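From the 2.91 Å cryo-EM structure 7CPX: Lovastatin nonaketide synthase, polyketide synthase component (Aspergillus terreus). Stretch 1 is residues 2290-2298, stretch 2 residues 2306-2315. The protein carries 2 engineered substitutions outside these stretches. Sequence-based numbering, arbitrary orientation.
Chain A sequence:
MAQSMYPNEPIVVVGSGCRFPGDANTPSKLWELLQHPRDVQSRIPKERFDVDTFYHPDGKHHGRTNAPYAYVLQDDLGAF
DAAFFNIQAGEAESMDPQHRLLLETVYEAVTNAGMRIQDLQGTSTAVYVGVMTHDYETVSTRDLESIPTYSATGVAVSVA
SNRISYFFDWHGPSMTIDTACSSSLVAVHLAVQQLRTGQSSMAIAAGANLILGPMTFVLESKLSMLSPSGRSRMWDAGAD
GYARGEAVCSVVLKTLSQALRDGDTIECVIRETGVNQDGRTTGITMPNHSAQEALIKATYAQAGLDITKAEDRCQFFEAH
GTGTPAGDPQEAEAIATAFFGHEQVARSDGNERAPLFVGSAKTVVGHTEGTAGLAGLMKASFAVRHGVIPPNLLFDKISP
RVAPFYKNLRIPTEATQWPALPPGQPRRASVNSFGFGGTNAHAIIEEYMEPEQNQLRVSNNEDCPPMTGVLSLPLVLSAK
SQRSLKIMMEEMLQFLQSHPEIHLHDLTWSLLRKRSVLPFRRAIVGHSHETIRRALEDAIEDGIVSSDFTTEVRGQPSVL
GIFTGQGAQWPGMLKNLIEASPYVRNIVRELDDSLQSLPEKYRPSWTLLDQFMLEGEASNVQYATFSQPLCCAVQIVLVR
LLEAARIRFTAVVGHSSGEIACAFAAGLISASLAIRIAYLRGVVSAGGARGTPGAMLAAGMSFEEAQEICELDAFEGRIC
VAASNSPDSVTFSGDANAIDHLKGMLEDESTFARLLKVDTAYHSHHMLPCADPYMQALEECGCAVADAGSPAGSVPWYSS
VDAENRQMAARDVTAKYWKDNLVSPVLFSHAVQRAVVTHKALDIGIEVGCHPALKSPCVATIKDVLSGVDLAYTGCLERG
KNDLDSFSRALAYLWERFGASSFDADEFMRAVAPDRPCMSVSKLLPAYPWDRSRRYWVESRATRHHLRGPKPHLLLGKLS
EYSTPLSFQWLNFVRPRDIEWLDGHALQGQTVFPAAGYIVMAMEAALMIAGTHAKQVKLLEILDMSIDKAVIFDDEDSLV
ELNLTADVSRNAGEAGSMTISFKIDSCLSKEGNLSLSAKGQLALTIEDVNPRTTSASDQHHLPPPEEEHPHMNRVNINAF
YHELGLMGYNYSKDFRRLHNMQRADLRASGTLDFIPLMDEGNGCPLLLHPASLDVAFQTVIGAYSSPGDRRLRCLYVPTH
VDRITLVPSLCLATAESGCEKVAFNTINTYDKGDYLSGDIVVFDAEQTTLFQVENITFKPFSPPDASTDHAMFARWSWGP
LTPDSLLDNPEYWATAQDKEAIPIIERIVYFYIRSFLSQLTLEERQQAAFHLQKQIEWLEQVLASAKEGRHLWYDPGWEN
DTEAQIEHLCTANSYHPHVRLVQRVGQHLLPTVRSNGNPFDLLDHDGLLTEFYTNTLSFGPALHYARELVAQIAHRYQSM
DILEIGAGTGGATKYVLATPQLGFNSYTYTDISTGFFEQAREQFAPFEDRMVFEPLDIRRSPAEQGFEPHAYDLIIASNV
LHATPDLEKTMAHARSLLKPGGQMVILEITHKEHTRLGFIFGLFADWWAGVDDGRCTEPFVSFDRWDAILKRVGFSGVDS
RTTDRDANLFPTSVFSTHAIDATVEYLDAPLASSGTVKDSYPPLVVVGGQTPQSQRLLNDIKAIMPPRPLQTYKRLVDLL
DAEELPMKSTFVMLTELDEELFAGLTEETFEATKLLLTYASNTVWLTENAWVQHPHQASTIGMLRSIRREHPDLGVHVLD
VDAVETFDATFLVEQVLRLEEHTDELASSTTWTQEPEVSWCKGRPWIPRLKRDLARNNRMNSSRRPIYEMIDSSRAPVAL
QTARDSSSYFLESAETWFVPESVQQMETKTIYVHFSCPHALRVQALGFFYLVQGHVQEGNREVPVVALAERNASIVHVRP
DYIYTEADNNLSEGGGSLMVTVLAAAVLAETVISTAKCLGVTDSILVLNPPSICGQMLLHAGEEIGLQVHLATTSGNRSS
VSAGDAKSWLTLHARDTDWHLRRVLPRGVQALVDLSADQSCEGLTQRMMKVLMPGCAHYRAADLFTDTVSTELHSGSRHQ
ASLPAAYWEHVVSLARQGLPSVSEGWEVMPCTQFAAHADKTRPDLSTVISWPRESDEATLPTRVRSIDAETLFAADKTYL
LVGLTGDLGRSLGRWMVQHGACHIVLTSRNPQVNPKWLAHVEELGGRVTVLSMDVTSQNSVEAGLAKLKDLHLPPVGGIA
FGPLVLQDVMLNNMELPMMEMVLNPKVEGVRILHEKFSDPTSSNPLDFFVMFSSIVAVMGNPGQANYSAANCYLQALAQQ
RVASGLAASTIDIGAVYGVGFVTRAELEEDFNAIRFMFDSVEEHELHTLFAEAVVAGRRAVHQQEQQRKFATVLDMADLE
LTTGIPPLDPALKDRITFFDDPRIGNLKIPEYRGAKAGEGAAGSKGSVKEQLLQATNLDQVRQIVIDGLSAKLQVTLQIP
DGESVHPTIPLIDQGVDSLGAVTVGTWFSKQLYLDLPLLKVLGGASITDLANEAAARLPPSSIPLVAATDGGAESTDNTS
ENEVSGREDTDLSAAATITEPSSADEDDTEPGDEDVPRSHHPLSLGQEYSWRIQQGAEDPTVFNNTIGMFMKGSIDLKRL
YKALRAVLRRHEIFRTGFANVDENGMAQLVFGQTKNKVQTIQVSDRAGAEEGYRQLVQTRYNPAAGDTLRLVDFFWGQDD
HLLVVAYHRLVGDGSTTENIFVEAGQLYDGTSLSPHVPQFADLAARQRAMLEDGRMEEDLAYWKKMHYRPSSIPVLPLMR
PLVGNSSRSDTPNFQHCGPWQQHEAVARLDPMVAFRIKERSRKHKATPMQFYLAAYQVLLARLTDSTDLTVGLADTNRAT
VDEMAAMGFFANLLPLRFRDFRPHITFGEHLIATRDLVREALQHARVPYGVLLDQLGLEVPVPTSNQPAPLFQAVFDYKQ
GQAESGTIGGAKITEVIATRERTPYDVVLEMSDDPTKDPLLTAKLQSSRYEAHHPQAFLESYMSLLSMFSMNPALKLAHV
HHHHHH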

ATOM      1  N   VAL A2290     -34.262  42.453  33.626  1.00 99.04           N
ATOM      2  CA  VAL A2290     -33.320  41.530  34.245  1.00 99.04           C
ATOM      3  C   VAL A2290     -32.312  42.338  35.046  1.00 99.04           C
ATOM      4  O   VAL A2290     -31.584  43.168  34.490  1.00 99.04           O
ATOM      5  CB  VAL A2290     -32.614  40.663  33.192  1.00 99.04           C
ATOM      6  CG1 VAL A2290     -31.631  39.724  33.862  1.00 99.04           C
ATOM      7  CG2 VAL A2290     -33.630  39.880  32.385  1.00 99.04           C
ATOM      8  N   MET A2291     -32.268  42.096  36.350  1.00102.91           N
ATOM      9  CA  MET A2291     -31.333  42.755  37.250  1.00102.91           C
ATOM     10  C   MET A2291     -30.259  41.751  37.642  1.00102.91           C
ATOM     11  O   MET A2291     -30.561  40.716  38.245  1.00102.91           O
ATOM     12  CB  MET A2291     -32.061  43.301  38.477  1.00102.91           C
ATOM     13  CG  MET A2291     -32.658  44.682  38.265  1.00102.91           C
ATOM     14  SD  MET A2291     -34.089  44.996  39.312  1.00102.91           S
ATOM     15  CE  MET A2291     -35.359  44.118  38.406  1.00102.91           C
ATOM     16  N   PHE A2292     -29.011  42.063  37.301  1.00101.20           N
ATOM     17  CA  PHE A2292     -27.896  41.133  37.463  1.00101.20           C
ATOM     18  C   PHE A2292     -27.497  41.085  38.930  1.00101.20           C
ATOM     19  O   PHE A2292     -26.696  41.888  39.411  1.00101.20           O
ATOM     20  CB  PHE A2292     -26.725  41.546  36.581  1.00101.20           C
ATOM     21  CG  PHE A2292     -26.889  41.162  35.139  1.00101.20           C
ATOM     22  CD1 PHE A2292     -28.034  41.498  34.443  1.00101.20           C
ATOM     23  CD2 PHE A2292     -25.889  40.473  34.479  1.00101.20           C
ATOM     24  CE1 PHE A2292     -28.184  41.146  33.119  1.00101.20           C
ATOM     25  CE2 PHE A2292     -26.031  40.120  33.155  1.00101.20           C
ATOM     26  CZ  PHE A2292     -27.180  40.456  32.472  1.00101.20           C
ATOM     27  N   SER A2293     -28.067  40.124  39.647  1.00103.82           N
ATOM     28  CA  SER A2293     -27.686  39.881  41.026  1.00103.82           C
ATOM     29  C   SER A2293     -26.520  38.903  41.086  1.00103.82           C
ATOM     30  O   SER A2293     -26.247  38.155  40.143  1.00103.82           O
ATOM     31  CB  SER A2293     -28.869  39.330  41.821  1.00103.82           C
ATOM     32  OG  SER A2293     -29.942  40.254  41.848  1.00103.82           O
ATOM     33  N   SER A2294     -25.822  38.919  42.213  1.00107.14           N
ATOM     34  CA  SER A2294     -24.743  37.981  42.472  1.00107.14           C
ATOM     35  C   SER A2294     -25.240  36.873  43.388  1.00107.14           C
ATOM     36  O   SER A2294     -26.138  37.074  44.208  1.00107.14           O
ATOM     37  CB  SER A2294     -23.542  38.685  43.105  1.00107.14           C
ATOM     38  OG  SER A2294     -22.572  37.744  43.530  1.00107.14           O
ATOM     39  N   ILE A2295     -24.643  35.688  43.236  1.00108.88           N
ATOM     40  CA  ILE A2295     -25.056  34.552  44.046  1.00108.88           C
ATOM     41  C   ILE A2295     -24.865  34.841  45.524  1.00108.88           C
ATOM     42  O   ILE A2295     -25.499  34.202  46.369  1.00108.88           O
ATOM     43  CB  ILE A2295     -24.285  33.284  43.625  1.00108.88           C
ATOM     44  CG1 ILE A2295     -24.917  32.043  44.254  1.00108.88           C
ATOM     45  CG2 ILE A2295     -22.827  33.390  44.034  1.00108.88           C
ATOM     46  CD1 ILE A2295     -26.381  31.868  43.917  1.00108.88           C
ATOM     47  N   VAL A2296     -23.997  35.798  45.861  1.00111.15           N
ATOM     48  CA  VAL A2296     -23.880  36.242  47.241  1.00111.15           C
ATOM     49  C   VAL A2296     -25.193  36.830  47.727  1.00111.15           C
ATOM     50  O   VAL A2296     -25.468  36.828  48.931  1.00111.15           O
ATOM     51  CB  VAL A2296     -22.734  37.265  47.381  1.00111.15           C
ATOM     52  CG1 VAL A2296     -21.461  36.719  46.759  1.00111.15           C
ATOM     53  CG2 VAL A2296     -23.121  38.581  46.738  1.00111.15           C
ATOM     54  N   ALA A2297     -26.019  37.342  46.812  1.00110.16           N
ATOM     55  CA  ALA A2297     -27.338  37.823  47.202  1.00110.16           C
ATOM     56  C   ALA A2297     -28.200  36.693  47.742  1.00110.16           C
ATOM     57  O   ALA A2297     -29.113  36.935  48.539  1.00110.16           O
ATOM     58  CB  ALA A2297     -28.027  38.485  46.011  1.00110.16           C
ATOM     59  N   VAL A2298     -27.933  35.460  47.317  1.00113.00           N
ATOM     60  CA  VAL A2298     -28.730  34.320  47.752  1.00113.00           C
ATOM     61  C   VAL A2298     -28.122  33.632  48.970  1.00113.00           C
ATOM     62  O   VAL A2298     -28.840  32.973  49.728  1.00113.00           O
ATOM     63  CB  VAL A2298     -28.897  33.323  46.595  1.00113.00           C
ATOM     64  CG1 VAL A2298     -29.702  32.111  47.042  1.00113.00           C
ATOM     65  CG2 VAL A2298     -29.553  34.000  45.409  1.00113.00           C
TER
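Stretch 2 2306-2315: NYSAANCYLQ

Stretch 1 runs as a strand from Val-2290 to Ser-2294, turns, and is helical by Val-2296 to Val-2298. Stretch 2 is helical throughout, part of a longer helix, and its backbone bonds follow the i to i+4 pattern, as from Asn-2311 N to Tyr-2307 O at 2.9 Å. The helix packs against the strand with a closest axial approach of 7.5 Å and a signed crossing angle of -141°, so the two run in roughly opposed directions. The register reflects this: Met-2291 CA lies 6.0 Å from Leu-2314 CA, Ser-2293 CA 4.8 Å from Asn-2311 CA, and Ala-2297 CA 4.3 Å from Ser-2308 CA. The shortest of these separations pairs an alanine with a serine, two small residues.

At the turn, Ser-2294 O accepts from Ala-2297 N at 2.6 Å, while Ser-2294 OG accepts a weak capping bond from Val-2296 N at 3.4 Å. Serine suits this position because its short hydroxyl can accept from an amide two residues ahead, in the turn that leads into the helix.

Where the strand meets the C-terminal part of stretch 2, apolar and polar contacts mix. Met-2291 and Leu-2314 both point toward the opposing stretch, and Met-2291 CB comes within 3.6 Å of Leu-2314 CG; the flexible thioether also brings Met-2291 SD to 3.3 Å from Leu-2314 O. Next along the strand, Ser-2293 OG donates a hydrogen bond to Asn-2311 O at 3.3 Å. That carbonyl also accepts from Gln-2315 N within the helix, at 2.9 Å, so the serine shares an acceptor already in use and ties the strand to the helix backbone.

Asn-2311 lies at the center of the contact. Its ND2 is 3.3 Å from Ser-2294 N, but both are donors and no hydrogen bond results; its OD1 is satisfied elsewhere in the structure. One turn earlier, Tyr-2307 leaves the helix sideways, and the end of its long side chain comes nearer to stretch 1. Tyr-2307 CE2 lies 3.3 Å from Ser-2294 CB and Tyr-2307 CD2 3.9 Å from Val-2296 CG2, both meeting the ring obliquely.

Ala-2297 fits closely, its methyl a knob among Ser-2308, Asn-2311, Cys-2312 and Gln-2315. Ala-2297 CB is 3.3 Å from Asn-2311 CB and 4.1 Å from Cys-2312 SG. Gln-2315 leaves its helix sideways, but the end of its side chain comes nearer, with Gln-2315 NE2 3.4 Å from Ala-2297 CB. A single methyl occupies this hole where the backbones lie close.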

ATOM      1  N   ASN A2306     -22.533  44.797  51.589  1.00116.31           N
ATOM      2  CA  ASN A2306     -22.953  45.902  50.738  1.00116.31           C
ATOM      3  C   ASN A2306     -23.472  45.386  49.399  1.00116.31           C
ATOM      4  O   ASN A2306     -24.592  45.707  48.971  1.00116.31           O
ATOM      5  CB  ASN A2306     -21.758  46.833  50.544  1.00116.31           C
ATOM      6  CG  ASN A2306     -22.147  48.205  50.089  1.00116.31           C
ATOM      7  OD1 ASN A2306     -23.326  48.517  49.947  1.00116.31           O
ATOM      8  ND2 ASN A2306     -21.148  49.051  49.866  1.00116.31           N
ATOM      9  N   TYR A2307     -22.663  44.556  48.736  1.00110.30           N
ATOM     10  CA  TYR A2307     -23.028  44.010  47.434  1.00110.30           C
ATOM     11  C   TYR A2307     -24.278  43.146  47.529  1.00110.30           C
ATOM     12  O   TYR A2307     -25.179  43.243  46.685  1.00110.30           O
ATOM     13  CB  TYR A2307     -21.851  43.199  46.895  1.00110.30           C
ATOM     14  CG  TYR A2307     -21.971  42.733  45.466  1.00110.30           C
ATOM     15  CD1 TYR A2307     -22.708  43.447  44.533  1.00110.30           C
ATOM     16  CD2 TYR A2307     -21.335  41.573  45.049  1.00110.30           C
ATOM     17  CE1 TYR A2307     -22.804  43.019  43.226  1.00110.30           C
ATOM     18  CE2 TYR A2307     -21.429  41.135  43.750  1.00110.30           C
ATOM     19  CZ  TYR A2307     -22.165  41.860  42.843  1.00110.30           C
ATOM     20  OH  TYR A2307     -22.255  41.415  41.549  1.00110.30           O
ATOM     21  N   SER A2308     -24.349  42.291  48.551  1.00114.25           N
ATOM     22  CA  SER A2308     -25.497  41.405  48.699  1.00114.25           C
ATOM     23  C   SER A2308     -26.771  42.196  48.957  1.00114.25           C
ATOM     24  O   SER A2308     -27.837  41.846  48.441  1.00114.25           O
ATOM     25  CB  SER A2308     -25.255  40.411  49.832  1.00114.25           C
ATOM     26  OG  SER A2308     -25.210  41.077  51.081  1.00114.25           O
ATOM     27  N   ALA A2309     -26.688  43.253  49.764  1.00114.08           N
ATOM     28  CA  ALA A2309     -27.862  44.078  50.018  1.00114.08           C
ATOM     29  C   ALA A2309     -28.322  44.776  48.749  1.00114.08           C
ATOM     30  O   ALA A2309     -29.527  44.864  48.483  1.00114.08           O
ATOM     31  CB  ALA A2309     -27.557  45.106  51.105  1.00114.08           C
ATOM     32  N   ALA A2310     -27.380  45.281  47.951  1.00109.55           N
ATOM     33  CA  ALA A2310     -27.768  45.899  46.687  1.00109.55           C
ATOM     34  C   ALA A2310     -28.469  44.884  45.790  1.00109.55           C
ATOM     35  O   ALA A2310     -29.532  45.161  45.215  1.00109.55           O
ATOM     36  CB  ALA A2310     -26.539  46.474  45.986  1.00109.55           C
ATOM     37  N   ASN A2311     -27.890  43.686  45.675  1.00108.71           N
ATOM     38  CA  ASN A2311     -28.484  42.672  44.821  1.00108.71           C
ATOM     39  C   ASN A2311     -29.849  42.223  45.340  1.00108.71           C
ATOM     40  O   ASN A2311     -30.733  41.892  44.547  1.00108.71           O
ATOM     41  CB  ASN A2311     -27.547  41.468  44.688  1.00108.71           C
ATOM     42  CG  ASN A2311     -26.285  41.797  43.906  1.00108.71           C
ATOM     43  OD1 ASN A2311     -26.335  42.507  42.912  1.00108.71           O
ATOM     44  ND2 ASN A2311     -25.156  41.272  44.355  1.00108.71           N
ATOM     45  N   CYS A2312     -30.037  42.201  46.657  1.00110.61           N
ATOM     46  CA  CYS A2312     -31.332  41.834  47.212  1.00110.61           C
ATOM     47  C   CYS A2312     -32.365  42.931  46.995  1.00110.61           C
ATOM     48  O   CYS A2312     -33.550  42.633  46.818  1.00110.61           O
ATOM     49  CB  CYS A2312     -31.196  41.496  48.694  1.00110.61           C
ATOM     50  SG  CYS A2312     -30.386  39.906  48.991  1.00110.61           S
ATOM     51  N   TYR A2313     -31.945  44.196  46.988  1.00108.58           N
ATOM     52  CA  TYR A2313     -32.846  45.251  46.541  1.00108.58           C
ATOM     53  C   TYR A2313     -33.261  45.004  45.100  1.00108.58           C
ATOM     54  O   TYR A2313     -34.430  45.185  44.738  1.00108.58           O
ATOM     55  CB  TYR A2313     -32.200  46.626  46.668  1.00108.58           C
ATOM     56  CG  TYR A2313     -33.165  47.769  46.422  1.00108.58           C
ATOM     57  CD1 TYR A2313     -33.558  48.103  45.135  1.00108.58           C
ATOM     58  CD2 TYR A2313     -33.689  48.506  47.473  1.00108.58           C
ATOM     59  CE1 TYR A2313     -34.442  49.137  44.902  1.00108.58           C
ATOM     60  CE2 TYR A2313     -34.571  49.544  47.250  1.00108.58           C
ATOM     61  CZ  TYR A2313     -34.944  49.856  45.962  1.00108.58           C
ATOM     62  OH  TYR A2313     -35.823  50.890  45.731  1.00108.58           O
ATOM     63  N   LEU A2314     -32.310  44.602  44.260  1.00105.63           N
ATOM     64  CA  LEU A2314     -32.642  44.261  42.878  1.00105.63           C
ATOM     65  C   LEU A2314     -33.662  43.129  42.826  1.00105.63           C
ATOM     66  O   LEU A2314     -34.641  43.187  42.072  1.00105.63           O
ATOM     67  CB  LEU A2314     -31.372  43.869  42.120  1.00105.63           C
ATOM     68  CG  LEU A2314     -30.660  44.974  41.338  1.00105.63           C
ATOM     69  CD1 LEU A2314     -30.447  46.207  42.196  1.00105.63           C
ATOM     70  CD2 LEU A2314     -29.333  44.468  40.798  1.00105.63           C
ATOM     71  N   GLN A2315     -33.443  42.085  43.627  1.00108.19           N
ATOM     72  CA  GLN A2315     -34.351  40.941  43.635  1.00108.19           C
ATOM     73  C   GLN A2315     -35.753  41.362  44.047  1.00108.19           C
ATOM     74  O   GLN A2315     -36.743  40.979  43.414  1.00108.19           O
ATOM     75  CB  GLN A2315     -33.831  39.862  44.583  1.00108.19           C
ATOM     76  CG  GLN A2315     -32.591  39.136  44.108  1.00108.19           C
ATOM     77  CD  GLN A2315     -32.087  38.132  45.125  1.00108.19           C
ATOM     78  OE1 GLN A2315     -32.638  38.012  46.220  1.00108.19           O
ATOM     79  NE2 GLN A2315     -31.036  37.404  44.771  1.00108.19           N
TER